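Local coordinates for protein octopine dehydrogenase (PDB 3C7A) that catalyses the reductive condensation of L-arginine with pyruvate to D-octopine, using NADH as the reductant and favouring arginine over other amino acids for its guanidinium group, at residues H199-E202 against M203-M206; R324-T327 against E328-M332; L88-A92 against F93-G97; E365-D369 against G370-G374. One frame throughout, in Å; residues are numbered along the deposited sequence.

Contact 1 (H199-E202 against M203-M206); sequences HFLE and MLIM. With EDO (1,2-ethanediol), chain C.
Leu204 N donates to Phe200 O at 3.2 Å and Met206 N donates to Glu202 O at the same length, two i to i+4 bonds that define the short helix 200-205. In both, the amide approaches tilted from the carbonyl plane. The two bonds that interleave with them, Met203 N to His199 O at 3.5 Å and Ile205 N to Leu201 O, are weak. His199 is the N-cap: the amide of Leu201, which has no helical carbonyl before it to use, is accepted by His199 ND1 at 3.2 Å, with an N-H...N angle of 168° and the donor almost in the imidazole plane. NE2 on the same ring is weakly bonded to Asn267, while Glu202 OE1 takes the amide of Lys198.

The side chains add little polar chemistry across the turn. Leu201 and Leu204 lie alongside each other, pointing the same way, with Leu201 CD2 at 4.2 Å from Leu204 CD1, and CG of Leu201 lies over one face of the Phe200 ring, offset toward its rim. Met206 has CG anti to its carbonyl carbon (chi1 -81°), which sets CG 3.5 Å from Glu202 O before the chain bends away. Met206 binds the substrate L-arginine; its carbonyl oxygen, at the helix end, here accepts from O1 of a 1,2-ethanediol at 3.0 Å, and Glu142 holds the same diol. The cap thus satisfies an amide near the helix start, and the diol suggests that the Met206 carbonyl can take a hydrogen bond from a bound molecule.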
loop_
_atom_site.group_PDB
_atom_site.type_symbol
_atom_site.label_atom_id
_atom_site.label_comp_id
_atom_site.label_asym_id
_atom_site.label_seq_id
_atom_site.Cartn_x
_atom_site.Cartn_y
_atom_site.Cartn_z
ATOM N N HIS A 199 13.326 8.156 5.830
ATOM C CA HIS A 199 13.779 7.815 4.470
ATOM C C HIS A 199 12.720 7.007 3.712
ATOM O O HIS A 199 11.938 6.278 4.329
ATOM C CB HIS A 199 15.090 7.022 4.545
ATOM C CG HIS A 199 15.931 7.104 3.306
ATOM N ND1 HIS A 199 15.703 6.320 2.196
ATOM C CD2 HIS A 199 17.015 7.862 3.014
ATOM C CE1 HIS A 199 16.601 6.599 1.268
ATOM N NE2 HIS A 199 17.409 7.533 1.739
ATOM N N PHE A 200 12.697 7.127 2.383
ATOM C CA PHE A 200 11.700 6.419 1.563
ATOM C C PHE A 200 11.947 4.908 1.433
ATOM O O PHE A 200 11.006 4.141 1.202
ATOM C CB PHE A 200 11.495 7.095 0.190
ATOM C CG PHE A 200 12.494 6.687 -0.870
ATOM C CD1 PHE A 200 13.740 7.304 -0.950
ATOM C CD2 PHE A 200 12.172 5.708 -1.810
ATOM C CE1 PHE A 200 14.660 6.938 -1.936
ATOM C CE2 PHE A 200 13.082 5.335 -2.801
ATOM C CZ PHE A 200 14.330 5.951 -2.864
ATOM N N LEU A 201 13.204 4.491 1.579
ATOM C CA LEU A 201 13.559 3.065 1.580
ATOM C C LEU A 201 13.249 2.390 2.922
ATOM O O LEU A 201 13.093 1.166 2.985
ATOM C CB LEU A 201 15.032 2.855 1.196
ATOM C CG LEU A 201 15.468 3.080 -0.260
ATOM C CD1 LEU A 201 16.982 2.946 -0.389
ATOM C CD2 LEU A 201 14.769 2.129 -1.231
ATOM N N GLU A 202 13.172 3.193 3.986
ATOM C CA GLU A 202 12.688 2.738 5.293
ATOM C C GLU A 202 11.220 2.311 5.187
ATOM O O GLU A 202 10.845 1.232 5.653
ATOM C CB GLU A 202 12.851 3.847 6.348
ATOM C CG GLU A 202 12.281 3.514 7.735
ATOM C CD GLU A 202 11.918 4.752 8.558
ATOM O OE1 GLU A 202 12.610 5.788 8.444
ATOM O OE2 GLU A 202 10.936 4.683 9.331
ATOM N N MET A 203 10.408 3.166 4.564
ATOM C CA MET A 203 8.978 2.918 4.344
ATOM C C MET A 203 8.737 1.691 3.453
ATOM O O MET A 203 7.798 0.922 3.687
ATOM C CB MET A 203 8.315 4.172 3.749
ATOM C CG MET A 203 6.814 4.068 3.432
ATOM S SD MET A 203 5.712 3.876 4.856
ATOM C CE MET A 203 5.951 5.433 5.719
ATOM N N LEU A 204 9.598 1.514 2.449
ATOM C CA LEU A 204 9.496 0.401 1.500
ATOM C C LEU A 204 9.605 -0.974 2.173
ATOM O O LEU A 204 8.734 -1.827 1.981
ATOM C CB LEU A 204 10.542 0.547 0.377
ATOM C CG LEU A 204 10.423 -0.301 -0.902
ATOM C CD1 LEU A 204 11.031 0.426 -2.098
ATOM C CD2 LEU A 204 11.048 -1.690 -0.752
ATOM N N ILE A 205 10.656 -1.185 2.964
ATOM C CA ILE A 205 10.909 -2.518 3.531
ATOM C C ILE A 205 10.132 -2.836 4.817
ATOM O O ILE A 205 9.909 -4.009 5.132
ATOM C CB ILE A 205 12.434 -2.845 3.686
ATOM C CG1 ILE A 205 12.990 -2.349 5.022
ATOM C CG2 ILE A 205 13.244 -2.311 2.495
ATOM C CD1 ILE A 205 14.034 -3.274 5.612
ATOM N N MET A 206 9.707 -1.798 5.540
ATOM C CA MET A 206 8.875 -1.973 6.741
ATOM C C MET A 206 7.435 -2.400 6.409
ATOM O O MET A 206 6.579 -2.465 7.296
ATOM C CB MET A 206 8.879 -0.707 7.612
ATOM C CG MET A 206 10.103 -0.552 8.522
ATOM S SD MET A 206 10.169 -1.675 9.948
ATOM C CE MET A 206 8.842 -1.039 10.973
HETATM C C1 EDO C . 3.784 -2.556 9.684
HETATM O O1 EDO C . 3.958 -3.256 8.446
HETATM C C2 EDO C . 4.056 -1.068 9.484
HETATM O O2 EDO C . 2.979 -0.476 8.746
#

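Contact 2 (R324-T327 against E328-M332); sequences RYLT and EDIPM
Ile330 and Leu326 meet along one side of the turn leading into helix 330-344: CG1 of Ile330 rests 3.4 Å from Leu326 O, and the more distant side-chain approach, Leu326 CD2 to Ile330 CG1, is 4.5 Å. CG1 stands anti to the carbonyl carbon of Ile330 (chi1 -59°), which turns that branch back toward the preceding turn. Both side chains pack on helix 349-362, sharing Ala358. Asp329 reaches back one turn with its methylene, CB lying 3.3 Å from Tyr325 O, while the Tyr325 ring packs edge-to-face with His212, the active-site histidine.

Pro331 brings CG to 3.4 Å from Thr327 O, one turn back. A glycine in its place would probably lose this ring contact and leave the backbone freer to turn at this point. The carbonyl of Thr327 also receives a water proton at 2.9 Å, and the same water donates to Glu328 OE2 at 2.7 Å. Glu328 is bent at chi2 (-100°); its carboxylate is tied to the Thr327 carbonyl indirectly, by the water between them. The side chain of Arg324 runs extended, and its NE stays 6.3 Å from Glu328 OE2, too far for a salt bridge.

Two weak backbone bonds, Glu328 N to Arg324 O and Ile330 N to Leu326 O, coil the chain from Arg324 to Ile330, and a wider pi-type turn occurs at 330-332. The coil leads into helix 330-344 at the active-site cleft, where Arg324 binds NAD(+) and Glu328 packs on the substrate-binding Gln118.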
loop_
_atom_site.group_PDB
_atom_site.type_symbol
_atom_site.label_atom_id
_atom_site.label_comp_id
_atom_site.label_asym_id
_atom_site.label_seq_id
_atom_site.Cartn_x
_atom_site.Cartn_y
_atom_site.Cartn_z
ATOM N N ARG A 324 -6.715 -12.185 -3.424
ATOM C CA ARG A 324 -5.728 -11.135 -3.578
ATOM C C ARG A 324 -4.555 -11.182 -2.606
ATOM O O ARG A 324 -3.636 -10.385 -2.702
ATOM C CB ARG A 324 -6.391 -9.751 -3.605
ATOM C CG ARG A 324 -7.170 -9.431 -4.879
ATOM C CD ARG A 324 -7.739 -8.032 -4.899
ATOM N NE ARG A 324 -8.498 -7.757 -6.112
ATOM C CZ ARG A 324 -9.270 -6.691 -6.260
ATOM N NH1 ARG A 324 -9.968 -6.492 -7.348
ATOM N NH2 ARG A 324 -9.360 -5.839 -5.282
ATOM N N TYR A 325 -4.565 -12.164 -1.716
ATOM C CA TYR A 325 -3.453 -12.378 -0.782
ATOM C C TYR A 325 -2.117 -12.611 -1.494
ATOM O O TYR A 325 -1.058 -12.269 -0.962
ATOM C CB TYR A 325 -3.736 -13.559 0.159
ATOM C CG TYR A 325 -4.755 -13.297 1.252
ATOM C CD1 TYR A 325 -5.932 -14.044 1.322
ATOM C CD2 TYR A 325 -4.538 -12.318 2.226
ATOM C CE1 TYR A 325 -6.871 -13.821 2.327
ATOM C CE2 TYR A 325 -5.474 -12.084 3.236
ATOM C CZ TYR A 325 -6.638 -12.841 3.279
ATOM O OH TYR A 325 -7.569 -12.621 4.270
ATOM N N LEU A 326 -2.174 -13.198 -2.690
ATOM C CA LEU A 326 -0.970 -13.521 -3.460
ATOM C C LEU A 326 -0.852 -12.725 -4.764
ATOM O O LEU A 326 0.257 -12.419 -5.204
ATOM C CB LEU A 326 -0.897 -15.027 -3.751
ATOM C CG LEU A 326 -0.814 -16.023 -2.583
ATOM C CD1 LEU A 326 -0.984 -17.450 -3.086
ATOM C CD2 LEU A 326 0.488 -15.886 -1.793
ATOM N N THR A 327 -1.992 -12.392 -5.370
ATOM C CA THR A 327 -2.012 -11.686 -6.660
ATOM C C THR A 327 -1.567 -10.218 -6.573
ATOM O O THR A 327 -1.235 -9.606 -7.592
ATOM C CB THR A 327 -3.395 -11.783 -7.362
ATOM O OG1 THR A 327 -4.418 -11.269 -6.502
ATOM C CG2 THR A 327 -3.719 -13.230 -7.727
ATOM N N GLU A 328 -1.563 -9.666 -5.358
ATOM C CA GLU A 328 -1.079 -8.304 -5.112
ATOM C C GLU A 328 0.242 -8.285 -4.330
ATOM O O GLU A 328 1.180 -7.586 -4.712
ATOM C CB GLU A 328 -2.142 -7.464 -4.388
ATOM C CG GLU A 328 -3.241 -6.899 -5.293
ATOM C CD GLU A 328 -3.022 -5.436 -5.670
ATOM O OE1 GLU A 328 -3.068 -4.569 -4.770
ATOM O OE2 GLU A 328 -2.825 -5.150 -6.871
ATOM N N ASP A 329 0.310 -9.066 -3.250
ATOM C CA ASP A 329 1.463 -9.052 -2.333
ATOM C C ASP A 329 2.782 -9.584 -2.915
ATOM O O ASP A 329 3.855 -9.287 -2.384
ATOM C CB ASP A 329 1.130 -9.790 -1.027
ATOM C CG ASP A 329 0.141 -9.029 -0.148
ATOM O OD1 ASP A 329 -0.312 -7.933 -0.544
ATOM O OD2 ASP A 329 -0.183 -9.533 0.950
ATOM N N ILE A 330 2.704 -10.367 -3.992
ATOM C CA ILE A 330 3.910 -10.890 -4.648
ATOM C C ILE A 330 4.495 -9.913 -5.694
ATOM O O ILE A 330 5.607 -9.417 -5.497
ATOM C CB ILE A 330 3.714 -12.338 -5.227
ATOM C CG1 ILE A 330 3.317 -13.339 -4.125
ATOM C CG2 ILE A 330 4.957 -12.808 -6.001
ATOM C CD1 ILE A 330 4.370 -13.585 -3.035
ATOM N N PRO A 331 3.755 -9.622 -6.794
ATOM C CA PRO A 331 4.331 -8.739 -7.824
ATOM C C PRO A 331 4.489 -7.271 -7.403
ATOM O O PRO A 331 5.346 -6.565 -7.945
ATOM C CB PRO A 331 3.340 -8.860 -8.988
ATOM C CG PRO A 331 2.051 -9.225 -8.353
ATOM C CD PRO A 331 2.396 -10.072 -7.160
ATOM N N MET A 332 3.618 -6.771 -6.537
ATOM C CA MET A 332 3.651 -5.411 -5.968
ATOM C C MET A 332 4.291 -5.250 -4.532
ATOM O O MET A 332 4.099 -4.220 -3.905
ATOM C CB MET A 332 2.249 -4.784 -5.959
ATOM C CG MET A 332 1.401 -4.921 -7.220
ATOM S SD MET A 332 1.877 -3.871 -8.544
ATOM C CE MET A 332 2.799 -4.931 -9.400
HETATM O O HOH W 1 -1.987 -7.030 -8.661
#

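Contact 3 (L88-A92 against F93-G97); sequences LTVPA and FAHEG. With NAD (nicotinamide-adenine-dinucleotide), chain B.
Phe93 meets Pro91 and the cofactor with different parts of its ring. CG sits between the backbone N and the carbonyl carbon (chi1 68°), a rotation that brings CE1 to 3.7 Å from Pro91 CB, while CE2 lies at the same distance from NAD C6A, the adenine carbon falling near the plane of the phenyl at its edge. Pro91 itself touches the adenosine ribose, its CD 3.6 Å from NAD O4B.

Next, Ala94 N bonds to Pro91 O at 3.3 Å, the donor standing 37° above the carbonyl plane, and Ala94 CB packs loosely on Val90 CG2. His95 packs back on Leu88, Val90 and Ala92. Its amide bonds weakly to Ala92 O, and one face of its imidazole receives a CH-pi contact from Ala92 CA, 4.1 Å from the ring centroid and 18° off the normal. Val90 CG2 meets the ring edge at CD2 (3.7 Å), and Leu88 CD2 comes to the same atom obliquely. On the same ring, ND1 is weakly hydrogen-bonded to Arg381 NH2. Replacing His95 with an alanine would probably open a gap between Leu88, Val90 and Ala92 and deprive Arg381 of this partner. Glu96 N then donates to a water that bonds in turn to Ala92 O.

Residues 88-97 carry the chain from strand 85-88 of the central sheet, hydrogen-bonded to the neighbouring strand at Val113, into helix 95-102, with helix 121-129 touching His95 and Glu96 through Gln124.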
loop_
_atom_site.group_PDB
_atom_site.type_symbol
_atom_site.label_atom_id
_atom_site.label_comp_id
_atom_site.label_asym_id
_atom_site.label_seq_id
_atom_site.Cartn_x
_atom_site.Cartn_y
_atom_site.Cartn_z
ATOM N N LEU A 88 -4.021 9.453 -4.989
ATOM C CA LEU A 88 -4.445 8.154 -5.538
ATOM C C LEU A 88 -4.856 7.155 -4.445
ATOM O O LEU A 88 -4.035 6.776 -3.603
ATOM C CB LEU A 88 -3.330 7.542 -6.406
ATOM C CG LEU A 88 -2.971 8.123 -7.782
ATOM C CD1 LEU A 88 -2.227 9.453 -7.677
ATOM C CD2 LEU A 88 -2.134 7.121 -8.564
ATOM N N THR A 89 -6.120 6.729 -4.473
ATOM C CA THR A 89 -6.656 5.774 -3.486
ATOM C C THR A 89 -7.413 4.592 -4.137
ATOM O O THR A 89 -8.648 4.579 -4.207
ATOM C CB THR A 89 -7.491 6.491 -2.366
ATOM O OG1 THR A 89 -8.032 5.526 -1.453
ATOM C CG2 THR A 89 -8.625 7.345 -2.952
ATOM N N VAL A 90 -6.640 3.607 -4.603
ATOM C CA VAL A 90 -7.136 2.446 -5.365
ATOM C C VAL A 90 -6.207 1.230 -5.184
ATOM O O VAL A 90 -5.097 1.382 -4.668
ATOM C CB VAL A 90 -7.233 2.750 -6.897
ATOM C CG1 VAL A 90 -8.524 3.472 -7.244
ATOM C CG2 VAL A 90 -6.004 3.524 -7.397
ATOM N N PRO A 91 -6.657 0.019 -5.601
ATOM C CA PRO A 91 -5.738 -1.126 -5.709
ATOM C C PRO A 91 -4.557 -0.846 -6.649
ATOM O O PRO A 91 -4.703 -0.107 -7.627
ATOM C CB PRO A 91 -6.624 -2.237 -6.284
ATOM C CG PRO A 91 -8.004 -1.863 -5.882
ATOM C CD PRO A 91 -8.039 -0.364 -5.950
ATOM N N ALA A 92 -3.408 -1.453 -6.350
ATOM C CA ALA A 92 -2.125 -1.109 -6.980
ATOM C C ALA A 92 -2.022 -1.342 -8.491
ATOM O O ALA A 92 -1.263 -0.642 -9.169
ATOM C CB ALA A 92 -0.974 -1.809 -6.253
ATOM N N PHE A 93 -2.768 -2.314 -9.018
ATOM C CA PHE A 93 -2.700 -2.640 -10.451
ATOM C C PHE A 93 -3.282 -1.547 -11.362
ATOM O O PHE A 93 -3.084 -1.576 -12.582
ATOM C CB PHE A 93 -3.332 -4.014 -10.752
ATOM C CG PHE A 93 -4.830 -4.065 -10.564
ATOM C CD1 PHE A 93 -5.379 -4.528 -9.373
ATOM C CD2 PHE A 93 -5.691 -3.673 -11.589
ATOM C CE1 PHE A 93 -6.762 -4.585 -9.195
ATOM C CE2 PHE A 93 -7.074 -3.723 -11.420
ATOM C CZ PHE A 93 -7.610 -4.182 -10.219
ATOM N N ALA A 94 -3.982 -0.586 -10.762
ATOM C CA ALA A 94 -4.630 0.496 -11.508
ATOM C C ALA A 94 -3.816 1.799 -11.564
ATOM O O ALA A 94 -4.240 2.768 -12.206
ATOM C CB ALA A 94 -6.030 0.760 -10.946
ATOM N N HIS A 95 -2.654 1.820 -10.905
ATOM C CA HIS A 95 -1.818 3.029 -10.842
ATOM C C HIS A 95 -1.228 3.460 -12.193
ATOM O O HIS A 95 -1.139 4.658 -12.476
ATOM C CB HIS A 95 -0.706 2.892 -9.788
ATOM C CG HIS A 95 -1.195 2.952 -8.370
ATOM N ND1 HIS A 95 -0.450 2.483 -7.308
ATOM C CD2 HIS A 95 -2.353 3.414 -7.839
ATOM C CE1 HIS A 95 -1.124 2.662 -6.186
ATOM N NE2 HIS A 95 -2.283 3.221 -6.481
ATOM N N GLU A 96 -0.832 2.485 -13.016
ATOM C CA GLU A 96 -0.240 2.748 -14.342
ATOM C C GLU A 96 -1.127 3.629 -15.232
ATOM O O GLU A 96 -0.629 4.529 -15.914
ATOM C CB GLU A 96 0.100 1.432 -15.063
ATOM C CG GLU A 96 0.904 1.606 -16.359
ATOM C CD GLU A 96 1.101 0.308 -17.137
ATOM O OE1 GLU A 96 0.114 -0.425 -17.361
ATOM O OE2 GLU A 96 2.247 0.028 -17.543
ATOM N N GLY A 97 -2.432 3.360 -15.213
ATOM C CA GLY A 97 -3.405 4.107 -16.014
ATOM C C GLY A 97 -3.531 5.580 -15.662
ATOM O O GLY A 97 -3.696 6.420 -16.550
HETATM P PA NAD B . -11.909 -1.043 -3.560
HETATM O O1A NAD B . -11.910 -2.504 -3.797
HETATM O O2A NAD B . -13.165 -0.616 -2.902
HETATM O O5B NAD B . -11.696 -0.257 -4.957
HETATM C C5B NAD B . -12.507 -0.509 -6.089
HETATM C C4B NAD B . -12.259 0.557 -7.156
HETATM O O4B NAD B . -11.069 0.275 -7.875
HETATM C C3B NAD B . -13.370 0.628 -8.197
HETATM O O3B NAD B . -14.359 1.574 -7.863
HETATM C C2B NAD B . -12.646 1.001 -9.477
HETATM O O2B NAD B . -12.609 2.399 -9.662
HETATM C C1B NAD B . -11.235 0.474 -9.270
HETATM N N9A NAD B . -11.108 -0.799 -10.010
HETATM C C8A NAD B . -11.411 -2.051 -9.530
HETATM N N7A NAD B . -11.180 -2.960 -10.503
HETATM C C5A NAD B . -10.734 -2.311 -11.601
HETATM C C6A NAD B . -10.354 -2.767 -12.860
HETATM N N6A NAD B . -10.643 -4.017 -13.218
HETATM N N1A NAD B . -9.928 -1.856 -13.814
HETATM C C2A NAD B . -9.884 -0.505 -13.511
HETATM N N3A NAD B . -10.267 -0.064 -12.255
HETATM C C4A NAD B . -10.685 -0.951 -11.311
HETATM O O3 NAD B . -10.604 -0.658 -2.680
HETATM P PN NAD B . -10.692 0.134 -1.274
HETATM O O1N NAD B . -11.541 -0.652 -0.350
HETATM O O2N NAD B . -11.025 1.553 -1.540
HETATM O O5D NAD B . -9.189 0.064 -0.690
HETATM C C5D NAD B . -8.063 0.573 -1.378
HETATM C C4D NAD B . -6.782 -0.043 -0.808
HETATM O O4D NAD B . -6.701 0.152 0.598
HETATM C C3D NAD B . -6.717 -1.544 -1.061
HETATM O O3D NAD B . -5.438 -1.877 -1.549
HETATM C C2D NAD B . -6.963 -2.170 0.302
HETATM O O2D NAD B . -6.234 -3.365 0.463
HETATM C C1D NAD B . -6.512 -1.084 1.274
HETATM N N1N NAD B . -7.225 -1.117 2.575
HETATM C C2N NAD B . -8.599 -1.096 2.646
HETATM C C3N NAD B . -9.249 -1.124 3.886
HETATM C C7N NAD B . -10.729 -0.853 3.969
HETATM O O7N NAD B . -11.352 -0.973 5.142
HETATM N N7N NAD B . -11.442 -0.478 2.810
HETATM C C4N NAD B . -8.485 -1.172 5.055
HETATM C C5N NAD B . -7.092 -1.188 4.977
HETATM C C6N NAD B . -6.478 -1.158 3.726
HETATM O O HOH W 2 -3.809 3.890 -3.613
HETATM O O HOH W 3 0.211 -0.335 -11.889
#

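Contact 4 (E365-D369 against G370-G374); sequences EYLVD and GALTG
This is a tight reversal of the chain, a beta turn closed by a single antiparallel bridge, in the loop between helix 349-362 and helix 391-396, near the periphery of the molecule. Val368 and Ala371 form the hydrogen-bonded pair: Val368 N donates to Ala371 O at 2.9 Å, where the N-H...O angle is 177° and the donor lies nearly along the C=O axis, and Ala371 N returns a bond of equal length to Val368 O, the donor standing above that carbonyl plane. Farther from the turn, Gly374 N donates to Tyr366 O at 3.1 Å.

The four residues from Val368 to Ala371 make a type I' turn, the tight link of a two-residue beta hairpin, with Asp369 and Gly370 at its corners. Gly370 has phi 86°, where a CB would clash with Asp369 O. At Gly374 the constraint is different: a CB there would run into Tyr366 CA and Glu365 O. An inverse gamma turn is centred on Leu372.

Among the side chains, Leu367 has CG anti to the backbone N (chi1 -170°), which carries CD1 over Ala371 O at 3.5 Å and to 4.0 Å from CD2 of Leu372. A water donates to Val368 O and is bonded to Thr373 OG1 as well, bridging the arms beside the turn. Tyr366 and Leu372 both pack on helix 330-344, and Gln359 accepts the amide of Tyr366 through its OE1.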
loop_
_atom_site.group_PDB
_atom_site.type_symbol
_atom_site.label_atom_id
_atom_site.label_comp_id
_atom_site.label_asym_id
_atom_site.label_seq_id
_atom_site.Cartn_x
_atom_site.Cartn_y
_atom_site.Cartn_z
ATOM N N GLU A 365 5.021 -16.774 -13.283
ATOM C CA GLU A 365 6.470 -17.002 -13.208
ATOM C C GLU A 365 7.247 -15.681 -13.182
ATOM O O GLU A 365 7.131 -14.869 -14.104
ATOM C CB GLU A 365 6.936 -17.873 -14.384
ATOM C CG GLU A 365 8.356 -18.423 -14.248
ATOM C CD GLU A 365 8.849 -19.124 -15.508
ATOM O OE1 GLU A 365 8.782 -18.520 -16.601
ATOM O OE2 GLU A 365 9.318 -20.277 -15.402
ATOM N N TYR A 366 8.039 -15.481 -12.126
ATOM C CA TYR A 366 8.837 -14.259 -11.958
ATOM C C TYR A 366 10.338 -14.530 -11.767
ATOM O O TYR A 366 11.175 -13.871 -12.389
ATOM C CB TYR A 366 8.317 -13.417 -10.782
ATOM C CG TYR A 366 6.829 -13.129 -10.793
ATOM C CD1 TYR A 366 6.269 -12.255 -11.725
ATOM C CD2 TYR A 366 5.984 -13.719 -9.853
ATOM C CE1 TYR A 366 4.902 -11.985 -11.730
ATOM C CE2 TYR A 366 4.616 -13.457 -9.848
ATOM C CZ TYR A 366 4.082 -12.589 -10.788
ATOM O OH TYR A 366 2.730 -12.329 -10.783
ATOM N N LEU A 367 10.665 -15.491 -10.903
ATOM C CA LEU A 367 12.056 -15.810 -10.561
ATOM C C LEU A 367 12.460 -17.198 -11.068
ATOM O O LEU A 367 11.737 -18.176 -10.859
ATOM C CB LEU A 367 12.261 -15.713 -9.042
ATOM C CG LEU A 367 13.673 -15.769 -8.443
ATOM C CD1 LEU A 367 14.422 -14.457 -8.651
ATOM C CD2 LEU A 367 13.606 -16.107 -6.958
ATOM N N VAL A 368 13.614 -17.272 -11.737
ATOM C CA VAL A 368 14.138 -18.529 -12.291
ATOM C C VAL A 368 15.637 -18.684 -11.994
ATOM O O VAL A 368 16.446 -17.841 -12.393
ATOM C CB VAL A 368 13.900 -18.638 -13.831
ATOM C CG1 VAL A 368 14.451 -19.954 -14.378
ATOM C CG2 VAL A 368 12.419 -18.508 -14.176
ATOM N N ASP A 369 15.990 -19.765 -11.293
ATOM C CA ASP A 369 17.382 -20.086 -10.925
ATOM C C ASP A 369 18.143 -18.931 -10.249
ATOM O O ASP A 369 19.353 -18.773 -10.441
ATOM C CB ASP A 369 18.169 -20.620 -12.139
ATOM C CG ASP A 369 17.822 -22.063 -12.485
ATOM O OD1 ASP A 369 17.733 -22.907 -11.565
ATOM O OD2 ASP A 369 17.653 -22.360 -13.689
ATOM N N GLY A 370 17.426 -18.134 -9.459
ATOM C CA GLY A 370 18.018 -17.003 -8.742
ATOM C C GLY A 370 18.102 -15.705 -9.531
ATOM O O GLY A 370 18.691 -14.729 -9.058
ATOM N N ALA A 371 17.512 -15.688 -10.725
ATOM C CA ALA A 371 17.535 -14.510 -11.596
ATOM C C ALA A 371 16.131 -14.030 -11.977
ATOM O O ALA A 371 15.186 -14.819 -12.024
ATOM C CB ALA A 371 18.363 -14.789 -12.847
ATOM N N LEU A 372 16.011 -12.731 -12.251
ATOM C CA LEU A 372 14.728 -12.121 -12.614
ATOM C C LEU A 372 14.474 -12.206 -14.123
ATOM O O LEU A 372 14.550 -11.200 -14.837
ATOM C CB LEU A 372 14.666 -10.663 -12.131
ATOM C CG LEU A 372 14.772 -10.364 -10.628
ATOM C CD1 LEU A 372 15.142 -8.903 -10.395
ATOM C CD2 LEU A 372 13.488 -10.719 -9.885
ATOM N N THR A 373 14.171 -13.413 -14.599
ATOM C CA THR A 373 13.983 -13.672 -16.034
ATOM C C THR A 373 12.668 -14.397 -16.348
ATOM O O THR A 373 12.515 -14.986 -17.424
ATOM C CB THR A 373 15.164 -14.489 -16.625
ATOM O OG1 THR A 373 15.330 -15.702 -15.881
ATOM C CG2 THR A 373 16.465 -13.687 -16.591
ATOM N N GLY A 374 11.723 -14.341 -15.410
ATOM C CA GLY A 374 10.444 -15.041 -15.533
ATOM C C GLY A 374 9.551 -14.564 -16.666
ATOM O O GLY A 374 9.705 -13.446 -17.166
HETATM O O HOH W 4 17.533 -17.408 -15.055
#

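Along the chain the order is contact 3, contact 1, contact 2, contact 4, all in series, with no nesting or crossing; each closes only a local turn. Contact 3 takes strand 85-88 into helix 95-102 beside the cofactor, and contact 1 spans helix 200-205 and its two ends, following strand 193-196. Contact 2 leads into helix 330-344 across the cleft from contact 3, touching it where Met332 CG lies 4.0 Å from Ala92 CB, so the cofactor-binding loop meets that helix there. Contact 4, after helix 349-362, packs Tyr366 CE2 3.9 Å from Ile330 CG2 of contact 2. Contact 1 touches none of the others; contact 2 is nearest, about 8 Å between nearest atoms.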